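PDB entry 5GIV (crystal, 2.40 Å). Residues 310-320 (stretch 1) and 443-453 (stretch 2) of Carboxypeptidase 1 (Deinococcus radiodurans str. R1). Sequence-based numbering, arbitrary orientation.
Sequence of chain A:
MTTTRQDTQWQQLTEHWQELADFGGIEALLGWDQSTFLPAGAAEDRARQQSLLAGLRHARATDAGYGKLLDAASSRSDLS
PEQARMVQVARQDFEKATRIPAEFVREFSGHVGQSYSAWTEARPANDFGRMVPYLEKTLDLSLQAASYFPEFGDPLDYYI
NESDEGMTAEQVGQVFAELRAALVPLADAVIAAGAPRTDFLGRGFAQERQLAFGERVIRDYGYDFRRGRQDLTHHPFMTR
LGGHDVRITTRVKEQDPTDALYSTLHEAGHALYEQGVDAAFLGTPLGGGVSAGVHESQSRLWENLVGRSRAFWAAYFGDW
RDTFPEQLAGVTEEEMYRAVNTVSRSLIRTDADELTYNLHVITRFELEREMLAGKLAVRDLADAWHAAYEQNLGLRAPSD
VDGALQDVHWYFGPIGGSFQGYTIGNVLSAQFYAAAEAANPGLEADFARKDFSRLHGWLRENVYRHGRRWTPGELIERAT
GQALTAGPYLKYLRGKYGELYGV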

# COMPACT_ATOMS: atom_id res chain seq x y z
N ARG A 310 -32.83 16.64 -5.05
CA ARG A 310 -32.83 17.92 -5.73
C ARG A 310 -31.94 18.93 -5.01
O ARG A 310 -31.22 19.71 -5.65
CB ARG A 310 -34.26 18.46 -5.88
CG ARG A 310 -34.36 19.49 -6.99
CD ARG A 310 -35.80 19.78 -7.45
NE ARG A 310 -36.80 18.76 -7.12
CZ ARG A 310 -37.73 18.32 -7.96
NH1 ARG A 310 -37.80 18.81 -9.20
NH2 ARG A 310 -38.60 17.40 -7.57
N ALA A 311 -31.93 18.90 -3.68
CA ALA A 311 -31.12 19.85 -2.92
C ALA A 311 -29.64 19.68 -3.22
O ALA A 311 -28.89 20.66 -3.23
CB ALA A 311 -31.38 19.68 -1.42
N PHE A 312 -29.19 18.45 -3.44
CA PHE A 312 -27.79 18.20 -3.76
C PHE A 312 -27.37 18.96 -5.01
O PHE A 312 -26.31 19.59 -5.04
CB PHE A 312 -27.55 16.69 -3.91
CG PHE A 312 -26.13 16.33 -4.25
CD1 PHE A 312 -25.67 16.39 -5.56
CD2 PHE A 312 -25.25 15.91 -3.25
CE1 PHE A 312 -24.38 16.04 -5.87
CE2 PHE A 312 -23.95 15.56 -3.56
CZ PHE A 312 -23.51 15.62 -4.86
N TRP A 313 -28.18 18.89 -6.07
CA TRP A 313 -27.78 19.51 -7.32
C TRP A 313 -28.02 21.02 -7.33
O TRP A 313 -27.33 21.75 -8.05
CB TRP A 313 -28.49 18.82 -8.50
CG TRP A 313 -27.86 17.51 -8.76
CD1 TRP A 313 -28.37 16.28 -8.48
CD2 TRP A 313 -26.55 17.28 -9.30
NE1 TRP A 313 -27.47 15.30 -8.82
CE2 TRP A 313 -26.35 15.89 -9.33
CE3 TRP A 313 -25.53 18.12 -9.76
CZ2 TRP A 313 -25.17 15.32 -9.82
CZ3 TRP A 313 -24.36 17.55 -10.24
CH2 TRP A 313 -24.19 16.16 -10.27
N ALA A 314 -28.98 21.52 -6.54
CA ALA A 314 -29.06 22.96 -6.34
C ALA A 314 -27.75 23.51 -5.80
O ALA A 314 -27.37 24.64 -6.12
CB ALA A 314 -30.21 23.32 -5.41
N ALA A 315 -27.03 22.71 -5.00
CA ALA A 315 -25.79 23.14 -4.38
C ALA A 315 -24.57 22.94 -5.27
O ALA A 315 -23.67 23.79 -5.28
CB ALA A 315 -25.58 22.39 -3.06
N TYR A 316 -24.55 21.87 -6.07
CA TYR A 316 -23.33 21.50 -6.78
C TYR A 316 -23.40 21.67 -8.29
O TYR A 316 -22.36 21.56 -8.95
CB TYR A 316 -22.94 20.05 -6.46
CG TYR A 316 -22.39 19.90 -5.07
CD1 TYR A 316 -21.11 20.36 -4.78
CD2 TYR A 316 -23.13 19.32 -4.06
CE1 TYR A 316 -20.59 20.25 -3.51
CE2 TYR A 316 -22.62 19.20 -2.78
CZ TYR A 316 -21.35 19.67 -2.51
OH TYR A 316 -20.81 19.57 -1.25
N PHE A 317 -24.56 21.97 -8.86
CA PHE A 317 -24.59 22.12 -10.31
C PHE A 317 -23.63 23.21 -10.76
O PHE A 317 -23.01 23.09 -11.83
CB PHE A 317 -26.00 22.42 -10.80
CG PHE A 317 -26.12 22.44 -12.30
CD1 PHE A 317 -26.08 21.26 -13.01
CD2 PHE A 317 -26.25 23.63 -12.98
CE1 PHE A 317 -26.19 21.25 -14.38
CE2 PHE A 317 -26.35 23.64 -14.37
CZ PHE A 317 -26.32 22.44 -15.07
N GLY A 318 -23.49 24.28 -9.96
CA GLY A 318 -22.57 25.34 -10.32
C GLY A 318 -21.14 24.83 -10.47
O GLY A 318 -20.50 25.06 -11.50
N ASP A 319 -20.63 24.15 -9.45
CA ASP A 319 -19.30 23.55 -9.56
C ASP A 319 -19.26 22.54 -10.70
O ASP A 319 -18.30 22.50 -11.48
CB ASP A 319 -18.90 22.89 -8.23
CG ASP A 319 -17.57 22.16 -8.31
OD1 ASP A 319 -16.88 22.28 -9.33
OD2 ASP A 319 -17.18 21.49 -7.34
N TRP A 320 -20.32 21.75 -10.84
CA TRP A 320 -20.42 20.78 -11.92
C TRP A 320 -20.36 21.46 -13.28
O TRP A 320 -19.55 21.08 -14.14
CB TRP A 320 -21.73 20.01 -11.75
CG TRP A 320 -21.96 18.86 -12.67
CD1 TRP A 320 -22.87 18.79 -13.69
CD2 TRP A 320 -21.32 17.58 -12.62
NE1 TRP A 320 -22.82 17.56 -14.28
CE2 TRP A 320 -21.88 16.79 -13.65
CE3 TRP A 320 -20.33 17.02 -11.81
CZ2 TRP A 320 -21.48 15.48 -13.89
CZ3 TRP A 320 -19.93 15.72 -12.05
CH2 TRP A 320 -20.51 14.97 -13.07
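Stretch 2, residues 443-453: LEADFARKDFS

How does stretch 2 lie on stretch 1? It begins as a helix from L443, running nearly parallel to helix 310-320: the two N-to-C directions differ by 16° (signed crossing angle -16°), and the axes approach to 7.9 Å. After the helix the chain turns through K450 (phi/psi 60/28) and D451, reaching F452 at the N-cap position of the next helix. The two stretches bury 433 Å² in all.

What lets the helices come so close? Two alanines of stretch 1, A311 and A315, point their CB atoms toward the partner, and these short side chains let backbone meet backbone. A311 CB lies 3.6 Å from E444 O and 3.9 Å from F447 CB, at the edge of the F447 ring. One turn on, A315 CB sits 3.2 Å from F447 O and 3.4 Å from A448 O, and the CA atoms of A315 and A448 are 4.3 Å apart.

How does K450 cover more surface than any other residue here? Its side chain, m at chi1 and t from there on, extends along helix 310-320. K450 CE packs 3.1 Å from A315 O and 3.7 Å from Y316 CE1. No direct hydrogen bond joins the stretches, but a water bridges them at the helix kink: it donates to A315 O (2.7 Å from the water oxygen), accepts from D319 N (2.8 Å), which has no bond to the turn before, and accepts weakly from K450 NZ (3.3 Å).

What does Y316 meet beyond K450? Its CB points sideways, yet the ring end comes nearer to stretch 2 and meets F452 edge to edge, with Y316 CE2 4.1 Å from F452 CZ and Y316 OH 3.6 Å from F452 CE2. The hydroxyl is hydrogen-bonded elsewhere in the structure.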

# COMPACT_ATOMS: atom_id res chain seq x y z
N LEU A 443 -33.16 19.94 6.80
CA LEU A 443 -31.87 19.45 6.32
C LEU A 443 -31.64 19.84 4.87
O LEU A 443 -30.55 20.29 4.51
CB LEU A 443 -31.79 17.93 6.48
CG LEU A 443 -31.52 17.43 7.89
CD1 LEU A 443 -31.46 15.91 7.88
CD2 LEU A 443 -30.23 18.04 8.42
N GLU A 444 -32.66 19.70 4.02
CA GLU A 444 -32.48 20.01 2.61
C GLU A 444 -31.97 21.43 2.41
O GLU A 444 -31.11 21.67 1.56
CB GLU A 444 -33.79 19.79 1.85
CG GLU A 444 -34.29 18.37 1.86
CD GLU A 444 -35.59 18.22 1.10
OE1 GLU A 444 -36.06 19.24 0.54
OE2 GLU A 444 -36.13 17.10 1.04
N ALA A 445 -32.47 22.38 3.20
CA ALA A 445 -31.98 23.75 3.08
C ALA A 445 -30.49 23.82 3.41
O ALA A 445 -29.75 24.60 2.79
CB ALA A 445 -32.79 24.68 3.98
N ASP A 446 -30.04 23.02 4.38
CA ASP A 446 -28.62 22.95 4.68
C ASP A 446 -27.83 22.46 3.47
O ASP A 446 -26.76 22.98 3.16
CB ASP A 446 -28.36 22.03 5.87
CG ASP A 446 -29.02 22.52 7.15
OD1 ASP A 446 -29.52 23.67 7.18
OD2 ASP A 446 -29.02 21.76 8.14
N PHE A 447 -28.36 21.43 2.79
CA PHE A 447 -27.62 20.81 1.69
C PHE A 447 -27.34 21.81 0.57
O PHE A 447 -26.25 21.81 -0.01
CB PHE A 447 -28.39 19.61 1.14
CG PHE A 447 -28.66 18.53 2.16
CD1 PHE A 447 -27.94 18.48 3.35
CD2 PHE A 447 -29.62 17.56 1.92
CE1 PHE A 447 -28.19 17.48 4.27
CE2 PHE A 447 -29.88 16.57 2.84
CZ PHE A 447 -29.16 16.53 4.02
N ALA A 448 -28.32 22.67 0.27
CA ALA A 448 -28.14 23.67 -0.77
C ALA A 448 -26.99 24.61 -0.45
O ALA A 448 -26.45 25.25 -1.35
CB ALA A 448 -29.42 24.47 -0.98
N ARG A 449 -26.62 24.72 0.83
CA ARG A 449 -25.49 25.51 1.29
C ARG A 449 -24.21 24.68 1.42
O ARG A 449 -23.22 25.17 1.97
CB ARG A 449 -25.85 26.15 2.64
CG ARG A 449 -24.97 27.32 3.06
CD ARG A 449 -25.52 28.01 4.31
NE ARG A 449 -25.53 27.14 5.49
CZ ARG A 449 -26.62 26.53 5.95
NH1 ARG A 449 -27.79 26.69 5.34
NH2 ARG A 449 -26.53 25.74 7.03
N LYS A 450 -24.21 23.43 0.93
CA LYS A 450 -23.07 22.50 1.05
C LYS A 450 -22.74 22.21 2.51
O LYS A 450 -21.60 21.90 2.85
CB LYS A 450 -21.84 23.01 0.30
CG LYS A 450 -22.11 23.26 -1.17
CD LYS A 450 -20.86 23.62 -1.94
CE LYS A 450 -21.18 23.88 -3.41
NZ LYS A 450 -20.00 24.29 -4.21
N ASP A 451 -23.74 22.31 3.38
CA ASP A 451 -23.57 22.10 4.81
C ASP A 451 -24.28 20.80 5.20
O ASP A 451 -25.52 20.76 5.27
CB ASP A 451 -24.13 23.29 5.58
CG ASP A 451 -24.10 23.08 7.08
OD1 ASP A 451 -23.33 22.24 7.57
OD2 ASP A 451 -24.85 23.79 7.77
N PHE A 452 -23.50 19.77 5.51
CA PHE A 452 -24.05 18.47 5.88
C PHE A 452 -23.81 18.13 7.35
O PHE A 452 -24.00 16.98 7.75
CB PHE A 452 -23.46 17.37 4.98
CG PHE A 452 -23.70 17.62 3.53
CD1 PHE A 452 -24.91 17.25 2.95
CD2 PHE A 452 -22.75 18.24 2.75
CE1 PHE A 452 -25.17 17.49 1.62
CE2 PHE A 452 -22.99 18.48 1.40
CZ PHE A 452 -24.20 18.10 0.84
N SER A 453 -23.44 19.12 8.15
CA SER A 453 -23.02 18.86 9.51
C SER A 453 -24.16 18.38 10.40
O SER A 453 -23.94 17.57 11.31
CB SER A 453 -22.35 20.11 10.08
OG SER A 453 -23.21 21.22 9.93
O HOH W 1 -21.71 24.71 -6.97